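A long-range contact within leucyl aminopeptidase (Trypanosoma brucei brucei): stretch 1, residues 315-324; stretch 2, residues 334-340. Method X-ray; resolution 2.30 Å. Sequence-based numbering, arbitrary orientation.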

ATOM      1  N   GLY G 315     -30.013  -1.742  -6.305  1.00 27.88           N
ATOM      2  CA  GLY G 315     -31.065  -2.319  -5.438  1.00 27.63           C
ATOM      3  C   GLY G 315     -32.346  -1.505  -5.496  1.00 27.90           C
ATOM      4  O   GLY G 315     -33.446  -2.049  -5.512  1.00 27.74           O
ATOM      5  N   ALA G 316     -32.203  -0.196  -5.519  1.00 27.62           N
ATOM      6  CA  ALA G 316     -33.379   0.704  -5.647  1.00 28.24           C
ATOM      7  C   ALA G 316     -34.056   0.531  -7.014  1.00 29.11           C
ATOM      8  O   ALA G 316     -35.265   0.509  -7.123  1.00 30.08           O
ATOM      9  CB  ALA G 316     -32.998   2.152  -5.432  1.00 27.33           C
ATOM     10  N   ALA G 317     -33.247   0.433  -8.038  1.00 28.24           N
ATOM     11  CA  ALA G 317     -33.755   0.208  -9.374  1.00 28.73           C
ATOM     12  C   ALA G 317     -34.479  -1.131  -9.448  1.00 28.77           C
ATOM     13  O   ALA G 317     -35.533  -1.236 -10.075  1.00 30.29           O
ATOM     14  CB  ALA G 317     -32.648   0.249 -10.416  1.00 28.68           C
ATOM     15  N   ALA G 318     -33.906  -2.138  -8.817  1.00 26.50           N
ATOM     16  CA  ALA G 318     -34.485  -3.465  -8.837  1.00 26.13           C
ATOM     17  C   ALA G 318     -35.900  -3.482  -8.204  1.00 27.14           C
ATOM     18  O   ALA G 318     -36.844  -3.966  -8.795  1.00 26.45           O
ATOM     19  CB  ALA G 318     -33.597  -4.461  -8.127  1.00 26.29           C
ATOM     20  N   VAL G 319     -36.010  -2.951  -6.994  1.00 26.91           N
ATOM     21  CA  VAL G 319     -37.298  -2.910  -6.310  1.00 28.28           C
ATOM     22  C   VAL G 319     -38.281  -1.977  -7.025  1.00 29.09           C
ATOM     23  O   VAL G 319     -39.468  -2.264  -7.124  1.00 29.57           O
ATOM     24  CB  VAL G 319     -37.210  -2.541  -4.824  1.00 28.39           C
ATOM     25  CG1 VAL G 319     -36.391  -3.587  -4.084  1.00 29.15           C
ATOM     26  CG2 VAL G 319     -36.658  -1.150  -4.586  1.00 28.96           C
ATOM     27  N   PHE G 320     -37.776  -0.875  -7.524  1.00 28.76           N
ATOM     28  CA  PHE G 320     -38.615   0.065  -8.270  1.00 30.79           C
ATOM     29  C   PHE G 320     -39.256  -0.621  -9.462  1.00 30.82           C
ATOM     30  O   PHE G 320     -40.446  -0.530  -9.691  1.00 30.85           O
ATOM     31  CB  PHE G 320     -37.818   1.271  -8.747  1.00 32.05           C
ATOM     32  CG  PHE G 320     -38.623   2.249  -9.544  1.00 34.49           C
ATOM     33  CD1 PHE G 320     -39.759   2.831  -9.006  1.00 36.39           C
ATOM     34  CD2 PHE G 320     -38.242   2.612 -10.840  1.00 35.83           C
ATOM     35  CE1 PHE G 320     -40.498   3.762  -9.735  1.00 35.68           C
ATOM     36  CE2 PHE G 320     -38.977   3.533 -11.574  1.00 35.45           C
ATOM     37  CZ  PHE G 320     -40.117   4.104 -11.018  1.00 35.08           C
ATOM     38  N   CYS G 321     -38.440  -1.303 -10.252  1.00 30.48           N
ATOM     39  CA  CYS G 321     -38.921  -1.905 -11.499  1.00 28.41           C
ATOM     40  C   CYS G 321     -39.776  -3.150 -11.230  1.00 28.59           C
ATOM     41  O   CYS G 321     -40.710  -3.438 -11.969  1.00 29.95           O
ATOM     42  CB  CYS G 321     -37.786  -2.180 -12.444  1.00 28.43           C
ATOM     43  SG  CYS G 321     -36.984  -0.658 -13.046  1.00 30.04           S
ATOM     44  N   GLY G 322     -39.440  -3.892 -10.204  1.00 26.77           N
ATOM     45  CA  GLY G 322     -40.255  -5.049  -9.780  1.00 26.58           C
ATOM     46  C   GLY G 322     -41.645  -4.579  -9.362  1.00 26.80           C
ATOM     47  O   GLY G 322     -42.660  -5.186  -9.669  1.00 25.38           O
ATOM     48  N   PHE G 323     -41.651  -3.464  -8.642  1.00 27.42           N
ATOM     49  CA  PHE G 323     -42.884  -2.759  -8.278  1.00 27.74           C
ATOM     50  C   PHE G 323     -43.674  -2.382  -9.539  1.00 28.83           C
ATOM     51  O   PHE G 323     -44.877  -2.599  -9.609  1.00 28.44           O
ATOM     52  CB  PHE G 323     -42.579  -1.536  -7.467  1.00 27.27           C
ATOM     53  CG  PHE G 323     -43.789  -0.753  -7.058  1.00 28.20           C
ATOM     54  CD1 PHE G 323     -44.414  -0.997  -5.855  1.00 29.39           C
ATOM     55  CD2 PHE G 323     -44.233   0.304  -7.827  1.00 29.41           C
ATOM     56  CE1 PHE G 323     -45.481  -0.215  -5.428  1.00 30.33           C
ATOM     57  CE2 PHE G 323     -45.303   1.089  -7.419  1.00 30.34           C
ATOM     58  CZ  PHE G 323     -45.926   0.831  -6.216  1.00 30.48           C
ATOM     59  N   LEU G 324     -43.007  -1.772 -10.508  1.00 29.58           N
ATOM     60  CA  LEU G 324     -43.689  -1.344 -11.763  1.00 29.32           C
ATOM     61  C   LEU G 324     -44.316  -2.532 -12.466  1.00 31.16           C
ATOM     62  O   LEU G 324     -45.454  -2.458 -12.933  1.00 32.42           O
ATOM     63  CB  LEU G 324     -42.763  -0.646 -12.739  1.00 30.07           C
ATOM     64  CG  LEU G 324     -42.278   0.743 -12.315  1.00 30.36           C
ATOM     65  CD1 LEU G 324     -41.413   1.319 -13.430  1.00 30.11           C
ATOM     66  CD2 LEU G 324     -43.433   1.682 -11.982  1.00 31.63           C
ATOM     67  N   GLN G 334     -50.079  -6.797  -2.236  1.00 27.73           N
ATOM     68  CA  GLN G 334     -50.076  -5.435  -1.759  1.00 30.16           C
ATOM     69  C   GLN G 334     -48.614  -5.067  -1.526  1.00 30.40           C
ATOM     70  O   GLN G 334     -47.938  -5.763  -0.792  1.00 29.48           O
ATOM     71  CB  GLN G 334     -50.863  -5.278  -0.457  1.00 31.25           C
ATOM     72  CG  GLN G 334     -50.922  -3.829   0.003  1.00 33.79           C
ATOM     73  CD  GLN G 334     -51.795  -3.669   1.209  1.00 35.96           C
ATOM     74  OE1 GLN G 334     -52.621  -4.531   1.507  1.00 38.89           O
ATOM     75  NE2 GLN G 334     -51.702  -2.529   1.846  1.00 37.20           N
ATOM     76  N   LEU G 335     -48.193  -3.951  -2.100  1.00 29.89           N
ATOM     77  CA  LEU G 335     -46.789  -3.546  -2.075  1.00 31.36           C
ATOM     78  C   LEU G 335     -46.563  -2.158  -1.576  1.00 30.19           C
ATOM     79  O   LEU G 335     -47.264  -1.230  -1.971  1.00 32.94           O
ATOM     80  CB  LEU G 335     -46.181  -3.583  -3.492  1.00 31.86           C
ATOM     81  CG  LEU G 335     -45.960  -4.950  -4.127  1.00 32.56           C
ATOM     82  CD1 LEU G 335     -45.487  -4.758  -5.553  1.00 32.93           C
ATOM     83  CD2 LEU G 335     -44.936  -5.744  -3.332  1.00 34.10           C
ATOM     84  N   SER G 336     -45.542  -2.019  -0.748  1.00 28.79           N
ATOM     85  CA  SER G 336     -44.842  -0.711  -0.583  1.00 27.94           C
ATOM     86  C   SER G 336     -43.459  -0.879  -1.196  1.00 26.96           C
ATOM     87  O   SER G 336     -42.906  -1.972  -1.223  1.00 26.22           O
ATOM     88  CB  SER G 336     -44.727  -0.277   0.864  1.00 27.73           C
ATOM     89  OG  SER G 336     -43.943  -1.197   1.607  1.00 28.96           O
ATOM     90  N   CYS G 337     -42.959   0.200  -1.732  1.00 27.23           N
ATOM     91  CA  CYS G 337     -41.620   0.238  -2.321  1.00 27.24           C
ATOM     92  C   CYS G 337     -40.935   1.516  -1.887  1.00 26.66           C
ATOM     93  O   CYS G 337     -41.291   2.612  -2.291  1.00 25.30           O
ATOM     94  CB  CYS G 337     -41.673   0.187  -3.837  1.00 28.01           C
ATOM     95  SG  CYS G 337     -40.032   0.301  -4.609  1.00 29.33           S
ATOM     96  N   THR G 338     -39.979   1.341  -0.995  1.00 27.47           N
ATOM     97  CA  THR G 338     -39.276   2.475  -0.375  1.00 27.80           C
ATOM     98  C   THR G 338     -37.870   2.572  -0.981  1.00 28.34           C
ATOM     99  O   THR G 338     -37.048   1.670  -0.853  1.00 28.72           O
ATOM    100  CB  THR G 338     -39.253   2.351   1.154  1.00 27.44           C
ATOM    101  OG1 THR G 338     -40.596   2.451   1.657  1.00 27.08           O
ATOM    102  CG2 THR G 338     -38.407   3.454   1.784  1.00 27.25           C
ATOM    103  N   LEU G 339     -37.633   3.678  -1.654  1.00 30.00           N
ATOM    104  CA  LEU G 339     -36.342   3.976  -2.270  1.00 29.21           C
ATOM    105  C   LEU G 339     -35.539   4.870  -1.329  1.00 30.02           C
ATOM    106  O   LEU G 339     -35.964   5.964  -0.971  1.00 29.15           O
ATOM    107  CB  LEU G 339     -36.508   4.677  -3.596  1.00 29.27           C
ATOM    108  CG  LEU G 339     -37.466   4.016  -4.583  1.00 29.44           C
ATOM    109  CD1 LEU G 339     -37.566   4.903  -5.815  1.00 29.20           C
ATOM    110  CD2 LEU G 339     -37.021   2.617  -4.973  1.00 29.72           C
ATOM    111  N   CYS G 340     -34.380   4.368  -0.924  1.00 29.70           N
ATOM    112  CA  CYS G 340     -33.506   5.088  -0.008  1.00 30.27           C
ATOM    113  C   CYS G 340     -32.484   5.812  -0.859  1.00 30.80           C
ATOM    114  O   CYS G 340     -31.404   5.289  -1.159  1.00 31.01           O
ATOM    115  CB  CYS G 340     -32.837   4.139   0.973  1.00 30.20           C
ATOM    116  SG  CYS G 340     -33.978   3.105   1.907  1.00 29.83           S
TER

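At the centre of the contact, C337 points its CA-to-CB bond toward the helix and, with chi1 in the t well, sets its sulfur among V319, F320 and F323. V319 CG2 lies 3.7 Å from C337 SG, and the main chain is as close, V319 O lying 3.6 Å from C337 SG; F320 N follows at 3.9 Å from the same C337 SG. The thiol thus rests against the helix backbone as well as against a side chain. F320 CA and C337 CA are 6.7 Å apart, with the C337 sulfur lying close to the line between them. Around this centre, helix 315-324 packs against strand 334-340 through strand side chains that meet both side chains and main-chain atoms of the helix, the two running nearly antiparallel (157° between their N-to-C directions) with their axes 8.4 Å apart at closest approach.

V319, chi1 in the m well, also reaches L339, two residues along the strand from C337: V319 CG2 is 3.8 Å from L339 CD2. The CA-to-CB bond of L339 points sideways, but the end of its side chain comes nearer to the helix, so that L339 CD2 gathers three helix residues, meeting F320 CB at 4.1 Å and A316 CB at 4.1 Å besides V319. The F320 ring is approached obliquely by L339 CD1. A316 brings its methyl group and, closer still, its carbonyl oxygen to this end of the contact, A316 O lying 3.5 Å from L339 CD2, and the backbones draw close there, A316 CA and L339 CA being 5.6 Å apart.

One turn beyond V319, F323 has the most area covered of any helix residue, 74 Å². With chi1 at 180° and chi2 at 92°, its ring reaches across to two strand residues: F323 CD1 is 3.6 Å from C337 CB and 3.9 Å from L335 CD1, both oblique to the ring. C337 SG stands 5.2 Å from the ring centroid of F323, 37° off the ring normal, an oblique sulfur-aromatic contact. The spacing of A316, V319, F320 and F323 is that of one helix face, while L335 and C337 face it from alternate strand positions.

No hydrogen bond joins the stretches. The helix carbonyls that touch the strand accept within the helix: A316 O from F320 N at 2.9 Å, and V319 O from F323 N at 2.9 Å. At the polar edge, S336 and T338 point away from the helix; their hydroxyls are hydrogen-bonded elsewhere in the structure.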